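Long-range contact in phosphoribosylaminoimidazole-succinocarboxamide synthase (Pyrococcus horikoshii, PDB 4O7Z), which catalyses the ATP-dependent joining of L-aspartate to a carboxyaminoimidazole ribonucleotide, giving the succinocarboxamide intermediate (SAICAR) of de novo purine biosynthesis: residues P87-V92 against Y120-E125. Sequence-based numbering, arbitrary orientation.
Sequences PLEVVV and YYKNDE. With 5GP (guanosine-5'-monophosphate), chain B.
Glu89 and Tyr120 form a hydrogen-bonded antiparallel pair that joins strands 84-93 and 111-121 of an antiparallel sheet: Glu89 N donates to Tyr120 O, and Tyr120 N returns a bond to Glu89 O, each at 2.9 Å. The neighbouring pair, Leu88 with Tyr121, is of the non-hydrogen-bonded kind; here the CA of Leu88 closes on Tyr120 O at 3.2 Å in a CA-H...O contact. One residue further, as the strand gives way to loop, Lys122 N donates to Pro87 O at 3.0 Å.

Side chains divide between the two faces of the sheet. On the face of Glu89 and Tyr120, the glutamate chain is extended beyond CG and its OE1 meets Lys122 NZ at 3.3 Å, a salt bridge whose hydrogen bond is weak. The lysine bends at chi3 and chi4 to get there, and its CG packs against Glu89 CG at 3.6 Å. On the same face Val91 CG2 lies 3.7 Å from CE2 of the Tyr120 ring, meeting it obliquely, while CG1, anti to the backbone N (chi1 175°), is turned to C5' of the bound guanosine monophosphate. On the other face, Leu88 and Tyr121 both rest on Ile131. The Tyr121 ring, its CG anti to the backbone N (chi1 169°), sets its edge beside Pro87 O, with CE1 4.1 Å from Pro87 CB.

Further out, Lys122 NZ is shared by two carboxylates, those of Glu89 and Glu177, and the Tyr120 hydroxyl is hydrogen-bonded to Glu118. Tyr121 also packs on Pro105 of the second subunit. Shortening Glu89 to an alanine is likely to cost Lys122 one of these carboxylates and open a gap where Glu89 CG lies against the lysine CG. The buried Glu89 charge is probably balanced by Lys122; with OE1 3.7 Å from O6 of the nucleotide, too far for a hydrogen bond, the carboxylate borders the base without gripping it.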
loop_
_atom_site.group_PDB
_atom_site.type_symbol
_atom_site.label_atom_id
_atom_site.label_comp_id
_atom_site.label_asym_id
_atom_site.label_seq_id
_atom_site.Cartn_x
_atom_site.Cartn_y
_atom_site.Cartn_z
ATOM N N PRO A 87 12.628 8.066 -5.428
ATOM C CA PRO A 87 12.897 7.190 -4.286
ATOM C C PRO A 87 11.839 6.094 -4.210
ATOM O O PRO A 87 11.099 6.012 -3.223
ATOM C CB PRO A 87 12.810 8.147 -3.083
ATOM C CG PRO A 87 11.867 9.218 -3.528
ATOM C CD PRO A 87 11.881 9.279 -5.038
ATOM N N LEU A 88 11.758 5.283 -5.264
ATOM C CA LEU A 88 10.793 4.190 -5.357
ATOM C C LEU A 88 11.458 2.891 -5.739
ATOM O O LEU A 88 12.511 2.874 -6.381
ATOM C CB LEU A 88 9.744 4.472 -6.431
ATOM C CG LEU A 88 8.863 5.721 -6.304
ATOM C CD1 LEU A 88 8.192 5.973 -7.653
ATOM C CD2 LEU A 88 7.849 5.534 -5.184
ATOM N N GLU A 89 10.832 1.802 -5.325
ATOM C CA GLU A 89 11.084 0.508 -5.915
ATOM C C GLU A 89 9.737 0.100 -6.434
ATOM O O GLU A 89 8.732 0.192 -5.710
ATOM C CB GLU A 89 11.578 -0.474 -4.868
ATOM C CG GLU A 89 12.927 -0.088 -4.286
ATOM C CD GLU A 89 13.271 -0.929 -3.079
ATOM O OE1 GLU A 89 14.469 -1.088 -2.804
ATOM O OE2 GLU A 89 12.333 -1.427 -2.404
ATOM N N VAL A 90 9.704 -0.294 -7.706
ATOM C CA VAL A 90 8.457 -0.602 -8.395
ATOM C C VAL A 90 8.421 -2.092 -8.644
ATOM O O VAL A 90 9.256 -2.621 -9.374
ATOM C CB VAL A 90 8.336 0.163 -9.721
ATOM C CG1 VAL A 90 6.997 -0.132 -10.401
ATOM C CG2 VAL A 90 8.484 1.667 -9.477
ATOM N N VAL A 91 7.448 -2.769 -8.039
ATOM C CA VAL A 91 7.407 -4.218 -8.100
ATOM C C VAL A 91 6.258 -4.688 -9.008
ATOM O O VAL A 91 5.111 -4.296 -8.824
ATOM C CB VAL A 91 7.345 -4.851 -6.674
ATOM C CG1 VAL A 91 7.179 -6.358 -6.764
ATOM C CG2 VAL A 91 8.625 -4.533 -5.885
ATOM N N VAL A 92 6.584 -5.500 -10.005
ATOM C CA VAL A 92 5.570 -6.162 -10.832
ATOM C C VAL A 92 5.482 -7.658 -10.451
ATOM O O VAL A 92 6.488 -8.314 -10.313
ATOM C CB VAL A 92 5.863 -5.970 -12.334
ATOM C CG1 VAL A 92 4.679 -6.431 -13.183
ATOM C CG2 VAL A 92 6.164 -4.506 -12.622
ATOM N N TYR A 120 6.999 0.930 -3.557
ATOM C CA TYR A 120 7.665 0.966 -2.257
ATOM C C TYR A 120 8.489 2.243 -2.152
ATOM O O TYR A 120 9.178 2.634 -3.082
ATOM C CB TYR A 120 8.537 -0.280 -2.035
ATOM C CG TYR A 120 7.720 -1.543 -1.918
ATOM C CD1 TYR A 120 7.249 -2.007 -0.669
ATOM C CD2 TYR A 120 7.371 -2.256 -3.061
ATOM C CE1 TYR A 120 6.459 -3.164 -0.580
ATOM C CE2 TYR A 120 6.607 -3.401 -2.980
ATOM C CZ TYR A 120 6.141 -3.847 -1.759
ATOM O OH TYR A 120 5.386 -4.999 -1.778
ATOM N N TYR A 121 8.394 2.911 -1.018
ATOM C CA TYR A 121 9.189 4.094 -0.807
ATOM C C TYR A 121 10.600 3.650 -0.354
ATOM O O TYR A 121 10.724 2.961 0.646
ATOM C CB TYR A 121 8.462 4.999 0.205
ATOM C CG TYR A 121 9.252 6.174 0.757
ATOM C CD1 TYR A 121 10.068 6.951 -0.065
ATOM C CD2 TYR A 121 9.147 6.521 2.101
ATOM C CE1 TYR A 121 10.786 8.037 0.449
ATOM C CE2 TYR A 121 9.847 7.604 2.627
ATOM C CZ TYR A 121 10.670 8.347 1.794
ATOM O OH TYR A 121 11.354 9.408 2.306
ATOM N N LYS A 122 11.633 3.984 -1.132
ATOM C CA LYS A 122 13.036 3.668 -0.765
ATOM C C LYS A 122 13.459 4.488 0.437
ATOM O O LYS A 122 13.816 5.653 0.291
ATOM C CB LYS A 122 14.001 4.007 -1.897
ATOM C CG LYS A 122 14.361 2.886 -2.846
ATOM C CD LYS A 122 15.536 3.304 -3.719
ATOM C CE LYS A 122 16.815 2.615 -3.273
ATOM N NZ LYS A 122 16.782 1.132 -3.498
ATOM N N ASN A 123 13.410 3.891 1.620
ATOM C CA ASN A 123 13.704 4.610 2.857
ATOM C C ASN A 123 14.171 3.605 3.907
ATOM O O ASN A 123 13.377 2.818 4.430
ATOM C CB ASN A 123 12.463 5.388 3.329
ATOM C CG ASN A 123 12.757 6.315 4.506
ATOM O OD1 ASN A 123 13.186 5.866 5.562
ATOM N ND2 ASN A 123 12.521 7.610 4.325
ATOM N N ASP A 124 15.473 3.616 4.180
ATOM C CA ASP A 124 16.093 2.663 5.103
ATOM C C ASP A 124 15.539 2.797 6.499
ATOM O O ASP A 124 15.297 1.791 7.151
ATOM C CB ASP A 124 17.602 2.868 5.151
ATOM C CG ASP A 124 18.281 2.391 3.904
ATOM O OD1 ASP A 124 18.073 1.216 3.520
ATOM O OD2 ASP A 124 19.029 3.192 3.312
ATOM N N GLU A 125 15.333 4.046 6.939
ATOM C CA GLU A 125 14.729 4.352 8.243
ATOM C C GLU A 125 13.400 3.615 8.450
ATOM O O GLU A 125 13.114 3.132 9.553
ATOM C CB GLU A 125 14.488 5.858 8.386
ATOM C CG GLU A 125 15.527 6.756 7.717
HETATM P P 5GP B . 9.000 -9.165 -2.185
HETATM O O1P 5GP B . 8.077 -7.997 -1.939
HETATM O O2P 5GP B . 8.289 -10.472 -2.439
HETATM O O3P 5GP B . 10.132 -9.284 -1.202
HETATM O "O5'" 5GP B . 9.771 -8.831 -3.552
HETATM C "C5'" 5GP B . 9.142 -8.856 -4.840
HETATM C "C4'" 5GP B . 10.171 -8.901 -5.974
HETATM O "O4'" 5GP B . 10.937 -7.696 -6.052
HETATM C "C3'" 5GP B . 11.187 -10.027 -5.804
HETATM O "O3'" 5GP B . 11.546 -10.503 -7.099
HETATM C "C2'" 5GP B . 12.404 -9.376 -5.204
HETATM O "O2'" 5GP B . 13.572 -10.095 -5.623
HETATM C "C1'" 5GP B . 12.314 -7.943 -5.736
HETATM N N9 5GP B . 12.749 -7.000 -4.675
HETATM C C8 5GP B . 11.957 -6.229 -3.886
HETATM N N7 5GP B . 12.701 -5.501 -3.014
HETATM C C5 5GP B . 13.994 -5.799 -3.249
HETATM C C6 5GP B . 15.304 -5.385 -2.689
HETATM O O6 5GP B . 15.353 -4.551 -1.762
HETATM N N1 5GP B . 16.419 -5.931 -3.204
HETATM C C2 5GP B . 16.390 -6.837 -4.212
HETATM N N2 5GP B . 17.567 -7.339 -4.682
HETATM N N3 5GP B . 15.219 -7.270 -4.773
HETATM C C4 5GP B . 14.027 -6.785 -4.341
#